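Local coordinates for protein glycoside hydrolase family 43 (Halothermothrix orenii, PDB 4QQS) that hydrolyses glycosidic bonds as a thermostable five-bladed beta-propeller enzyme with alpha-L-arabinofuranosidase activity, probably acting in the breakdown of xylan-type polysaccharides, at residues N151-Y159 with D189-P197; V261-F269 with S307-N315. All coordinates share one frame; numbering follows the deposited sequence.

Contact 1 of 2, residues N151-Y159 with D189-P197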
loop_
_atom_site.group_PDB
_atom_site.type_symbol
_atom_site.label_atom_id
_atom_site.label_comp_id
_atom_site.label_asym_id
_atom_site.label_seq_id
_atom_site.Cartn_x
_atom_site.Cartn_y
_atom_site.Cartn_z
ATOM N N ASN A 151 14.390 21.516 -4.986
ATOM C CA ASN A 151 15.587 21.699 -5.800
ATOM C C ASN A 151 15.373 21.235 -7.231
ATOM O O ASN A 151 16.205 20.536 -7.829
ATOM C CB ASN A 151 16.787 21.045 -5.128
ATOM C CG ASN A 151 17.209 21.803 -3.869
ATOM O OD1 ASN A 151 17.168 23.039 -3.832
ATOM N ND2 ASN A 151 17.578 21.074 -2.833
ATOM N N GLY A 152 14.232 21.652 -7.770
ATOM C CA GLY A 152 13.898 21.401 -9.157
ATOM C C GLY A 152 13.288 20.054 -9.473
ATOM O O GLY A 152 12.878 19.848 -10.609
ATOM N N ILE A 153 13.231 19.151 -8.495
ATOM C CA ILE A 153 12.743 17.794 -8.701
ATOM C C ILE A 153 11.312 17.684 -8.185
ATOM O O ILE A 153 11.040 18.085 -7.052
ATOM C CB ILE A 153 13.626 16.780 -7.936
ATOM C CG1 ILE A 153 15.104 16.958 -8.286
ATOM C CG2 ILE A 153 13.184 15.357 -8.210
ATOM C CD1 ILE A 153 15.412 16.879 -9.768
ATOM N N HIS A 154 10.406 17.136 -8.997
ATOM C CA HIS A 154 9.077 16.769 -8.507
ATOM C C HIS A 154 9.245 15.460 -7.767
ATOM O O HIS A 154 9.595 14.448 -8.379
ATOM C CB HIS A 154 8.098 16.564 -9.660
ATOM C CG HIS A 154 7.510 17.829 -10.203
ATOM N ND1 HIS A 154 8.158 18.613 -11.128
ATOM C CD2 HIS A 154 6.323 18.440 -9.970
ATOM C CE1 HIS A 154 7.403 19.651 -11.447
ATOM N NE2 HIS A 154 6.280 19.568 -10.760
ATOM N N ILE A 155 9.023 15.466 -6.456
ATOM C CA ILE A 155 9.469 14.366 -5.616
ATOM C C ILE A 155 8.397 13.941 -4.628
ATOM O O ILE A 155 7.833 14.774 -3.911
ATOM C CB ILE A 155 10.803 14.747 -4.900
ATOM C CG1 ILE A 155 11.397 13.564 -4.141
ATOM C CG2 ILE A 155 10.649 15.973 -4.022
ATOM C CD1 ILE A 155 12.872 13.767 -3.789
ATOM N N SER A 156 8.104 12.642 -4.618
ATOM C CA SER A 156 7.233 12.058 -3.609
ATOM C C SER A 156 8.057 11.601 -2.420
ATOM O O SER A 156 8.994 10.812 -2.572
ATOM C CB SER A 156 6.425 10.893 -4.176
ATOM O OG SER A 156 5.418 11.368 -5.054
ATOM N N GLN A 157 7.724 12.134 -1.249
ATOM C CA GLN A 157 8.388 11.830 0.017
ATOM C C GLN A 157 7.412 11.139 0.961
ATOM O O GLN A 157 6.220 11.454 0.944
ATOM C CB GLN A 157 8.827 13.124 0.704
ATOM C CG GLN A 157 9.715 14.045 -0.096
ATOM C CD GLN A 157 9.921 15.340 0.665
ATOM O OE1 GLN A 157 8.957 16.046 0.954
ATOM N NE2 GLN A 157 11.158 15.623 1.055
ATOM N N ILE A 158 7.919 10.227 1.792
ATOM C CA ILE A 158 7.103 9.599 2.821
ATOM C C ILE A 158 7.360 10.251 4.168
ATOM O O ILE A 158 8.509 10.325 4.602
ATOM C CB ILE A 158 7.359 8.085 2.883
ATOM C CG1 ILE A 158 6.903 7.422 1.580
ATOM C CG2 ILE A 158 6.648 7.450 4.081
ATOM C CD1 ILE A 158 7.439 6.010 1.369
ATOM N N TYR A 159 6.278 10.722 4.785
ATOM C CA TYR A 159 6.271 11.296 6.115
ATOM C C TYR A 159 5.568 10.349 7.075
ATOM O O TYR A 159 4.794 9.486 6.673
ATOM C CB TYR A 159 5.552 12.658 6.105
ATOM C CG TYR A 159 6.355 13.749 5.457
ATOM C CD1 TYR A 159 6.375 13.897 4.074
ATOM C CD2 TYR A 159 7.119 14.622 6.217
ATOM C CE1 TYR A 159 7.126 14.867 3.458
ATOM C CE2 TYR A 159 7.882 15.610 5.606
ATOM C CZ TYR A 159 7.880 15.722 4.231
ATOM O OH TYR A 159 8.640 16.701 3.636
ATOM N N ASP A 189 16.506 11.541 -12.273
ATOM C CA ASP A 189 15.293 11.843 -13.034
ATOM C C ASP A 189 14.628 13.149 -12.550
ATOM O O ASP A 189 14.760 13.553 -11.390
ATOM C CB ASP A 189 14.249 10.710 -12.892
ATOM C CG ASP A 189 14.713 9.375 -13.460
ATOM O OD1 ASP A 189 15.540 9.389 -14.389
ATOM O OD2 ASP A 189 14.235 8.310 -12.982
ATOM N N ALA A 190 13.843 13.764 -13.425
ATOM C CA ALA A 190 13.122 14.992 -13.084
ATOM C C ALA A 190 11.946 14.776 -12.122
ATOM O O ALA A 190 11.523 15.714 -11.433
ATOM C CB ALA A 190 12.620 15.659 -14.364
ATOM N N TRP A 191 11.414 13.556 -12.152
ATOM C CA TRP A 191 10.343 13.109 -11.272
ATOM C C TRP A 191 10.888 11.906 -10.527
ATOM O O TRP A 191 11.476 11.007 -11.151
ATOM C CB TRP A 191 9.111 12.715 -12.101
ATOM C CG TRP A 191 8.413 13.891 -12.701
ATOM C CD1 TRP A 191 8.836 14.648 -13.753
ATOM C CD2 TRP A 191 7.170 14.458 -12.271
ATOM N NE1 TRP A 191 7.943 15.661 -13.991
ATOM C CE2 TRP A 191 6.911 15.571 -13.095
ATOM C CE3 TRP A 191 6.253 14.137 -11.269
ATOM C CZ2 TRP A 191 5.774 16.372 -12.939
ATOM C CZ3 TRP A 191 5.132 14.928 -11.121
ATOM C CH2 TRP A 191 4.906 16.033 -11.940
ATOM N N GLN A 192 10.679 11.867 -9.213
ATOM C CA GLN A 192 11.231 10.808 -8.362
ATOM C C GLN A 192 10.220 10.426 -7.302
ATOM O O GLN A 192 9.513 11.287 -6.766
ATOM C CB GLN A 192 12.521 11.278 -7.682
ATOM C CG GLN A 192 13.599 11.716 -8.660
ATOM C CD GLN A 192 14.866 12.150 -7.991
ATOM O OE1 GLN A 192 15.115 11.819 -6.834
ATOM N NE2 GLN A 192 15.705 12.860 -8.740
ATOM N N TRP A 193 10.152 9.136 -6.990
ATOM C CA TRP A 193 9.152 8.627 -6.065
ATOM C C TRP A 193 9.691 7.710 -4.985
ATOM O O TRP A 193 10.425 6.765 -5.274
ATOM C CB TRP A 193 8.104 7.788 -6.809
ATOM C CG TRP A 193 7.324 8.484 -7.858
ATOM C CD1 TRP A 193 6.093 9.027 -7.741
ATOM C CD2 TRP A 193 7.721 8.668 -9.234
ATOM N NE1 TRP A 193 5.692 9.530 -8.956
ATOM C CE2 TRP A 193 6.681 9.331 -9.885
ATOM C CE3 TRP A 193 8.867 8.317 -9.968
ATOM C CZ2 TRP A 193 6.752 9.675 -11.241
ATOM C CZ3 TRP A 193 8.933 8.642 -11.301
ATOM C CH2 TRP A 193 7.889 9.323 -11.920
ATOM N N ASN A 194 9.249 7.963 -3.753
ATOM C CA ASN A 194 9.113 6.918 -2.740
ATOM C C ASN A 194 7.642 6.957 -2.335
ATOM O O ASN A 194 7.147 8.004 -1.884
ATOM C CB ASN A 194 9.962 7.158 -1.482
ATOM C CG ASN A 194 11.459 6.847 -1.614
ATOM O OD1 ASN A 194 12.187 7.073 -0.650
ATOM N ND2 ASN A 194 11.920 6.333 -2.749
ATOM N N GLU A 195 6.943 5.839 -2.507
ATOM C CA GLU A 195 5.515 5.827 -2.228
ATOM C C GLU A 195 5.092 4.454 -1.731
ATOM O O GLU A 195 5.908 3.560 -1.552
ATOM C CB GLU A 195 4.705 6.317 -3.437
ATOM C CG GLU A 195 4.818 5.412 -4.644
ATOM C CD GLU A 195 4.105 5.940 -5.898
ATOM O OE1 GLU A 195 3.526 7.044 -5.876
ATOM O OE2 GLU A 195 4.113 5.223 -6.921
ATOM N N GLY A 196 3.811 4.303 -1.448
ATOM C CA GLY A 196 3.319 3.018 -0.996
ATOM C C GLY A 196 3.964 2.413 0.241
ATOM O O GLY A 196 4.279 1.219 0.251
ATOM N N PRO A 197 4.113 3.180 1.325
ATOM C CA PRO A 197 4.677 2.588 2.548
ATOM C C PRO A 197 3.804 1.484 3.142
ATOM O O PRO A 197 2.575 1.588 3.132
ATOM C CB PRO A 197 4.747 3.775 3.516
ATOM C CG PRO A 197 3.682 4.720 3.028
ATOM C CD PRO A 197 3.721 4.589 1.518
HETATM O O HOH W 1 11.196 18.363 -12.169
HETATM O O HOH W 2 3.530 9.577 -4.945
#

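Contact 2 of 2, residues V261-F269 with S307-N315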
loop_
_atom_site.group_PDB
_atom_site.type_symbol
_atom_site.label_atom_id
_atom_site.label_comp_id
_atom_site.label_asym_id
_atom_site.label_seq_id
_atom_site.Cartn_x
_atom_site.Cartn_y
_atom_site.Cartn_z
ATOM N N VAL A 261 -0.468 -12.823 6.359
ATOM C CA VAL A 261 0.012 -14.114 6.812
ATOM C C VAL A 261 -0.832 -15.211 6.182
ATOM O O VAL A 261 -1.984 -14.985 5.816
ATOM C CB VAL A 261 -0.021 -14.183 8.356
ATOM C CG1 VAL A 261 -1.446 -14.240 8.878
ATOM C CG2 VAL A 261 0.792 -15.323 8.870
ATOM N N SER A 262 -0.248 -16.400 6.058
ATOM C CA SER A 262 -0.925 -17.550 5.467
ATOM C C SER A 262 -2.088 -18.016 6.347
ATOM O O SER A 262 -2.208 -17.611 7.495
ATOM C CB SER A 262 0.072 -18.700 5.291
ATOM O OG SER A 262 0.579 -19.112 6.548
ATOM N N PRO A 263 -2.948 -18.886 5.810
ATOM C CA PRO A 263 -4.103 -19.301 6.599
ATOM C C PRO A 263 -3.753 -19.891 7.959
ATOM O O PRO A 263 -4.487 -19.641 8.904
ATOM C CB PRO A 263 -4.786 -20.321 5.689
ATOM C CG PRO A 263 -4.512 -19.797 4.314
ATOM C CD PRO A 263 -3.108 -19.239 4.389
ATOM N N ASP A 264 -2.654 -20.636 8.073
ATOM C CA ASP A 264 -2.283 -21.240 9.354
ATOM C C ASP A 264 -1.429 -20.313 10.226
ATOM O O ASP A 264 -0.994 -20.719 11.304
ATOM C CB ASP A 264 -1.594 -22.606 9.159
ATOM C CG ASP A 264 -0.150 -22.492 8.711
ATOM O OD1 ASP A 264 0.262 -21.400 8.241
ATOM O OD2 ASP A 264 0.570 -23.517 8.838
ATOM N N GLY A 265 -1.195 -19.085 9.765
ATOM C CA GLY A 265 -0.458 -18.102 10.540
ATOM C C GLY A 265 1.052 -18.271 10.519
ATOM O O GLY A 265 1.776 -17.505 11.160
ATOM N N SER A 266 1.547 -19.243 9.760
ATOM C CA SER A 266 2.944 -19.642 9.893
ATOM C C SER A 266 3.950 -18.928 8.998
ATOM O O SER A 266 5.148 -19.033 9.256
ATOM C CB SER A 266 3.081 -21.140 9.640
ATOM O OG SER A 266 2.904 -21.423 8.264
ATOM N N GLU A 267 3.494 -18.236 7.959
ATOM C CA GLU A 267 4.414 -17.609 7.015
ATOM C C GLU A 267 3.789 -16.342 6.436
ATOM O O GLU A 267 2.578 -16.247 6.282
ATOM C CB GLU A 267 4.822 -18.584 5.897
ATOM C CG GLU A 267 3.658 -19.054 5.053
ATOM C CD GLU A 267 4.029 -20.016 3.940
ATOM O OE1 GLU A 267 5.224 -20.331 3.760
ATOM O OE2 GLU A 267 3.096 -20.465 3.245
ATOM N N LEU A 268 4.643 -15.380 6.110
ATOM C CA LEU A 268 4.224 -14.109 5.544
ATOM C C LEU A 268 4.206 -14.156 4.020
ATOM O O LEU A 268 5.030 -14.818 3.373
ATOM C CB LEU A 268 5.164 -12.988 5.992
ATOM C CG LEU A 268 5.223 -12.684 7.492
ATOM C CD1 LEU A 268 6.235 -11.576 7.745
ATOM C CD2 LEU A 268 3.842 -12.300 8.052
ATOM N N PHE A 269 3.251 -13.413 3.464
ATOM C CA PHE A 269 3.180 -13.145 2.035
ATOM C C PHE A 269 3.175 -11.648 1.782
ATOM O O PHE A 269 2.455 -10.891 2.440
ATOM C CB PHE A 269 1.920 -13.760 1.415
ATOM C CG PHE A 269 2.076 -15.222 1.106
ATOM C CD1 PHE A 269 1.936 -16.176 2.103
ATOM C CD2 PHE A 269 2.426 -15.634 -0.164
ATOM C CE1 PHE A 269 2.136 -17.515 1.830
ATOM C CE2 PHE A 269 2.635 -16.974 -0.432
ATOM C CZ PHE A 269 2.486 -17.905 0.565
ATOM N N SER A 307 5.307 -19.170 -11.835
ATOM C CA SER A 307 5.237 -20.607 -12.039
ATOM C C SER A 307 4.592 -21.184 -10.791
ATOM O O SER A 307 4.513 -20.504 -9.778
ATOM C CB SER A 307 6.634 -21.184 -12.225
ATOM O OG SER A 307 7.458 -20.891 -11.112
ATOM N N PRO A 308 4.127 -22.434 -10.851
ATOM C CA PRO A 308 3.419 -22.994 -9.694
ATOM C C PRO A 308 4.252 -23.020 -8.407
ATOM O O PRO A 308 5.385 -23.516 -8.410
ATOM C CB PRO A 308 3.088 -24.415 -10.152
ATOM C CG PRO A 308 3.017 -24.311 -11.631
ATOM C CD PRO A 308 4.083 -23.340 -12.011
ATOM N N GLN A 309 3.670 -22.504 -7.330
ATOM C CA GLN A 309 4.316 -22.438 -6.024
ATOM C C GLN A 309 3.449 -23.165 -5.018
ATOM O O GLN A 309 2.235 -23.204 -5.180
ATOM C CB GLN A 309 4.443 -20.988 -5.556
ATOM C CG GLN A 309 5.194 -20.085 -6.495
ATOM C CD GLN A 309 6.633 -20.477 -6.666
ATOM O OE1 GLN A 309 7.372 -20.640 -5.692
ATOM N NE2 GLN A 309 7.052 -20.636 -7.917
ATOM N N PRO A 310 4.058 -23.703 -3.949
ATOM C CA PRO A 310 3.245 -24.294 -2.883
ATOM C C PRO A 310 2.233 -23.291 -2.345
ATOM O O PRO A 310 2.550 -22.118 -2.133
ATOM C CB PRO A 310 4.275 -24.662 -1.811
ATOM C CG PRO A 310 5.543 -24.852 -2.565
ATOM C CD PRO A 310 5.496 -23.824 -3.660
ATOM N N GLY A 311 1.005 -23.750 -2.151
ATOM C CA GLY A 311 -0.048 -22.886 -1.658
ATOM C C GLY A 311 0.297 -22.272 -0.310
ATOM O O GLY A 311 1.048 -22.863 0.456
ATOM N N PRO A 312 -0.237 -21.077 -0.014
ATOM C CA PRO A 312 -0.026 -20.505 1.317
ATOM C C PRO A 312 -0.385 -21.517 2.403
ATOM O O PRO A 312 -1.437 -22.148 2.324
ATOM C CB PRO A 312 -0.968 -19.294 1.317
ATOM C CG PRO A 312 -1.014 -18.879 -0.119
ATOM C CD PRO A 312 -1.021 -20.179 -0.882
ATOM N N ARG A 313 0.497 -21.699 3.380
ATOM C CA ARG A 313 0.353 -22.796 4.332
ATOM C C ARG A 313 -0.955 -22.710 5.098
ATOM O O ARG A 313 -1.347 -21.661 5.602
ATOM C CB ARG A 313 1.546 -22.855 5.291
ATOM C CG ARG A 313 2.821 -23.437 4.648
ATOM C CD ARG A 313 4.062 -23.273 5.532
ATOM N NE ARG A 313 3.692 -23.632 6.883
ATOM C CZ ARG A 313 3.646 -24.855 7.377
ATOM N NH1 ARG A 313 4.145 -25.882 6.705
ATOM N NH2 ARG A 313 3.150 -25.016 8.587
ATOM N N SER A 314 -1.586 -23.875 5.202
ATOM C CA SER A 314 -2.890 -24.024 5.823
ATOM C C SER A 314 -2.938 -25.339 6.573
ATOM O O SER A 314 -2.218 -26.289 6.248
ATOM C CB SER A 314 -3.988 -24.021 4.757
ATOM O OG SER A 314 -3.949 -25.188 3.958
ATOM N N ASN A 315 -3.797 -25.396 7.580
ATOM C CA ASN A 315 -4.015 -26.638 8.307
ATOM C C ASN A 315 -4.974 -27.544 7.548
ATOM O O ASN A 315 -5.585 -27.119 6.566
ATOM C CB ASN A 315 -4.544 -26.338 9.706
ATOM C CG ASN A 315 -3.476 -25.768 10.611
ATOM O OD1 ASN A 315 -2.358 -26.286 10.667
ATOM N ND2 ASN A 315 -3.803 -24.687 11.310
ATOM O OXT ASN A 315 -5.146 -28.717 7.883
HETATM O O HOH W 3 0.389 -25.290 11.032
#

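Contact 1 of 2, residues N151-Y159 with D189-P197
His-154 to Ser-156 pair in parallel with Trp-191 to Trp-193, the strand axes 4.7 Å apart and 8° from parallel, through four backbone hydrogen bonds whose donors alternate between the strands: His-154 N, Gln-192 N, Ser-156 N and Asn-194 N. At the outer end the imidazole of His-154 lies flat over the six-membered ring of Trp-191, an offset stack with centroids 4.0 Å apart and planes at 8°, while His-154 CB adds a CH-pi contact on the same ring. Both residues set CG anti to the carbonyl carbon, which carries the two rings the same way, side by side. A water meets the imidazole edge at ND1 and donates to Gly-152 O and Ala-190 O. On the face carrying Ile-155 and Gln-192, the Gln-192 amide, held by Asp-189 O, is met by Ile-153 CG2, 3.6 Å from NE2. Further along, Ile-158 CD1 meets Pro-197 CD at 4.0 Å. Ser-156 OG, also bonded by Cys-145 N, gives its proton to a second water, which donates to Glu-195 OE1; Tyr-220 binds OE2. The parallel pair joins two successive blades of the five-bladed propeller, and its second strand carries Glu-195, the predicted proton donor.

Contact 2 of 2, residues V261-F269 with S307-N315
Asp-264 and Arg-313 form a salt bridge, OD2 to NH2 at 3.0 Å, with carboxylate and guanidinium planes turned 49° apart. The same arginine gives its NE-H to Ser-266 OG, 2.7 Å away and in the guanidinium plane, a nearly straight bond (168°). The bend at chi3 (45°) turns the guanidinium back across the turn to reach both partners. The backbone is gripped too: Asp-264 N donates to Arg-313 O at 3.0 Å, and Arg-313 N donates to Glu-267 OE2 at 2.9 Å, on the anti side of that carboxylate. Glu-267 OE1 is salt-bridged to Arg-291, so the glutamate spans the C-terminal tail and strand 285-295. The other carboxylate oxygen of Asp-264, OD1, accepts from Ser-262 OG, Ser-266 OG and Ser-266 N, the last bond closing an Asx turn. That turn overlaps a type I beta turn from Ser-262 to Gly-265, so the whole forms the connection between antiparallel strands 257-261 and 268-275 of one propeller blade, against which the C-terminal tail is laid. With an alanine here in place of Asp-264, Arg-313 NH2 would probably lose its carboxylate, and the Ser-262 and Ser-266 hydroxyls the acceptor they share. A water bridges Asp-264 OD2 and Asn-315 OD1, tying in the last residue of the chain. Away from the charges, Pro-312 packs between Phe-269 and Pro-263: its CB meets Phe-269 CE1 at 3.6 Å and Pro-263 CD at 3.7 Å, while its CG sits over the phenylalanine face in a CH-pi contact. Ile-289 and Val-48 touch the same proline. Pro-263 CB reaches Ser-314 CB at 3.9 Å, and the Arg-313 and Glu-267 side chains cross at about a right angle, CG of the arginine 3.3 Å from Glu-267 OE2.

Contact 1 and contact 2 lie on opposite sides of the chain's centre, with their own centres 34 Å apart and their nearest atoms about 12 Å apart, so neither touches the other. They follow in series along the chain: 151-159 and 189-197 are joined before 261-269 begins. Contact 1 joins two successive blades through strands 153-162 and 191-202, whereas contact 2 sets the C-terminal tail against the turn between strands 257-261 and 268-275, in the four-stranded blade that ends with strand 298-302. One thus links blades beside the predicted catalytic residues, and the other fastens the C-terminus to the periphery, away from the annotated sites.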